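Local atomic coordinates of phosphoribosylformylglycinamidine cyclo-ligase (Thermus thermophilus HB8, PDB entry 5AVM), a protein that probably catalyses the ATP-dependent ring closure of formylglycinamidine ribonucleotide to 5-aminoimidazole ribonucleotide in de novo purine biosynthesis. Residues D175-L180 with L261-R266. Residues are numbered along the deposited sequence; the frame is centred on the assembly and turned at random.
Sequences DALLAL and LGAEVR
Leu177 reaches Ala263 and Val265 with one methyl group, CD1, which makes every close approach between the two strands. CD1 lies 3.7 Å from Ala263 CB and, more loosely, 4.1 Å from Val265 CG2, resting over the gap between two side chains that share one face of strand 261-265, while Glu264 between them points to the other. Leucine suits the place because its branch can span backbones whose CA atoms, Leu177 to Val265, stay 7.9 Å apart; the small methyl of Ala263 leaves room for it, and in beta-branched Val265 CG1 is anti to the backbone N (chi1 178°), which leaves CG2 to meet Leu177. The same CD1 also sits 3.9 Å from Glu264 O, a van der Waals approach to the carbonyl oxygen. Strand 319-326 lies between the two in the six-stranded mixed sheet of the C-terminal domain, its Val321 backbone hydrogen-bonded to that of Leu177, while the segment axes diverge by 59°, as in a strongly twisted sheet. The looser margin is Glu264, whose side chain leads away to a partly exposed position and forms a weak, long ion pair with Arg331. With no hydrogen bond joining the segments directly, their buried, apolar contact probably rests on close packing and exclusion of water.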
loop_
_atom_site.group_PDB
_atom_site.type_symbol
_atom_site.label_atom_id
_atom_site.label_comp_id
_atom_site.label_asym_id
_atom_site.label_seq_id
_atom_site.Cartn_x
_atom_site.Cartn_y
_atom_site.Cartn_z
ATOM N N ASP B 175 -33.769 5.127 -9.821
ATOM C CA ASP B 175 -33.270 5.081 -8.457
ATOM C C ASP B 175 -33.115 6.482 -7.891
ATOM O O ASP B 175 -32.967 7.460 -8.629
ATOM C CB ASP B 175 -31.911 4.377 -8.384
ATOM C CG ASP B 175 -32.027 2.875 -8.484
ATOM O OD1 ASP B 175 -33.038 2.324 -7.989
ATOM O OD2 ASP B 175 -31.098 2.249 -9.039
ATOM N N ALA B 176 -33.149 6.564 -6.569
ATOM C CA ALA B 176 -32.974 7.824 -5.871
ATOM C C ALA B 176 -31.492 7.969 -5.504
ATOM O O ALA B 176 -30.798 6.978 -5.258
ATOM C CB ALA B 176 -33.831 7.839 -4.611
ATOM N N LEU B 177 -31.004 9.204 -5.486
ATOM C CA LEU B 177 -29.622 9.458 -5.118
ATOM C C LEU B 177 -29.650 9.984 -3.690
ATOM O O LEU B 177 -30.123 11.088 -3.431
ATOM C CB LEU B 177 -28.989 10.496 -6.050
ATOM C CG LEU B 177 -29.041 10.235 -7.558
ATOM C CD1 LEU B 177 -28.224 11.283 -8.268
ATOM C CD2 LEU B 177 -28.502 8.859 -7.880
ATOM N N LEU B 178 -29.161 9.175 -2.757
ATOM C CA LEU B 178 -29.133 9.550 -1.350
ATOM C C LEU B 178 -27.689 9.841 -0.957
ATOM O O LEU B 178 -26.827 8.970 -1.020
ATOM C CB LEU B 178 -29.701 8.405 -0.510
ATOM C CG LEU B 178 -30.155 8.626 0.935
ATOM C CD1 LEU B 178 -30.945 7.402 1.357
ATOM C CD2 LEU B 178 -28.976 8.854 1.876
ATOM N N ALA B 179 -27.429 11.079 -0.562
ATOM C CA ALA B 179 -26.091 11.469 -0.176
ATOM C C ALA B 179 -25.950 11.510 1.327
ATOM O O ALA B 179 -26.861 11.927 2.032
ATOM C CB ALA B 179 -25.754 12.827 -0.763
ATOM N N LEU B 180 -24.803 11.047 1.811
ATOM C CA LEU B 180 -24.496 11.067 3.232
ATOM C C LEU B 180 -23.527 12.242 3.328
ATOM O O LEU B 180 -22.574 12.338 2.546
ATOM C CB LEU B 180 -23.829 9.762 3.661
ATOM C CG LEU B 180 -24.671 8.509 3.415
ATOM C CD1 LEU B 180 -23.969 7.315 4.028
ATOM C CD2 LEU B 180 -26.064 8.694 4.019
ATOM N N LEU B 261 -27.052 5.350 -18.452
ATOM C CA LEU B 261 -27.677 5.932 -17.273
ATOM C C LEU B 261 -26.792 7.004 -16.649
ATOM O O LEU B 261 -25.644 6.754 -16.283
ATOM C CB LEU B 261 -27.998 4.838 -16.247
ATOM C CG LEU B 261 -29.064 3.828 -16.691
ATOM C CD1 LEU B 261 -29.230 2.750 -15.647
ATOM C CD2 LEU B 261 -30.384 4.551 -16.922
ATOM N N GLY B 262 -27.339 8.211 -16.560
ATOM C CA GLY B 262 -26.623 9.326 -15.976
ATOM C C GLY B 262 -27.381 9.746 -14.740
ATOM O O GLY B 262 -28.453 9.207 -14.471
ATOM N N ALA B 263 -26.841 10.698 -13.986
ATOM C CA ALA B 263 -27.497 11.156 -12.763
ATOM C C ALA B 263 -27.987 12.596 -12.858
ATOM O O ALA B 263 -27.469 13.392 -13.638
ATOM C CB ALA B 263 -26.553 11.011 -11.580
ATOM N N GLU B 264 -28.983 12.916 -12.039
ATOM C CA GLU B 264 -29.574 14.248 -11.996
ATOM C C GLU B 264 -29.522 14.746 -10.556
ATOM O O GLU B 264 -30.260 14.261 -9.701
ATOM C CB GLU B 264 -31.022 14.164 -12.463
ATOM C CG GLU B 264 -31.720 15.485 -12.659
ATOM C CD GLU B 264 -33.147 15.294 -13.135
ATOM O OE1 GLU B 264 -34.020 14.962 -12.297
ATOM O OE2 GLU B 264 -33.385 15.458 -14.354
ATOM N N VAL B 265 -28.651 15.714 -10.290
ATOM C CA VAL B 265 -28.496 16.251 -8.939
ATOM C C VAL B 265 -29.095 17.645 -8.762
ATOM O O VAL B 265 -28.608 18.609 -9.347
ATOM C CB VAL B 265 -26.998 16.308 -8.546
ATOM C CG1 VAL B 265 -26.839 16.903 -7.154
ATOM C CG2 VAL B 265 -26.395 14.915 -8.602
ATOM N N ARG B 266 -30.140 17.753 -7.946
ATOM C CA ARG B 266 -30.779 19.044 -7.694
ATOM C C ARG B 266 -29.908 19.889 -6.771
ATOM O O ARG B 266 -29.637 19.490 -5.642
ATOM C CB ARG B 266 -32.146 18.855 -7.034
ATOM C CG ARG B 266 -33.123 17.981 -7.800
ATOM C CD ARG B 266 -34.502 18.081 -7.161
ATOM N NE ARG B 266 -34.461 17.802 -5.725
ATOM C CZ ARG B 266 -34.486 16.582 -5.195
ATOM N NH1 ARG B 266 -34.558 15.515 -5.983
ATOM N NH2 ARG B 266 -34.436 16.431 -3.876
#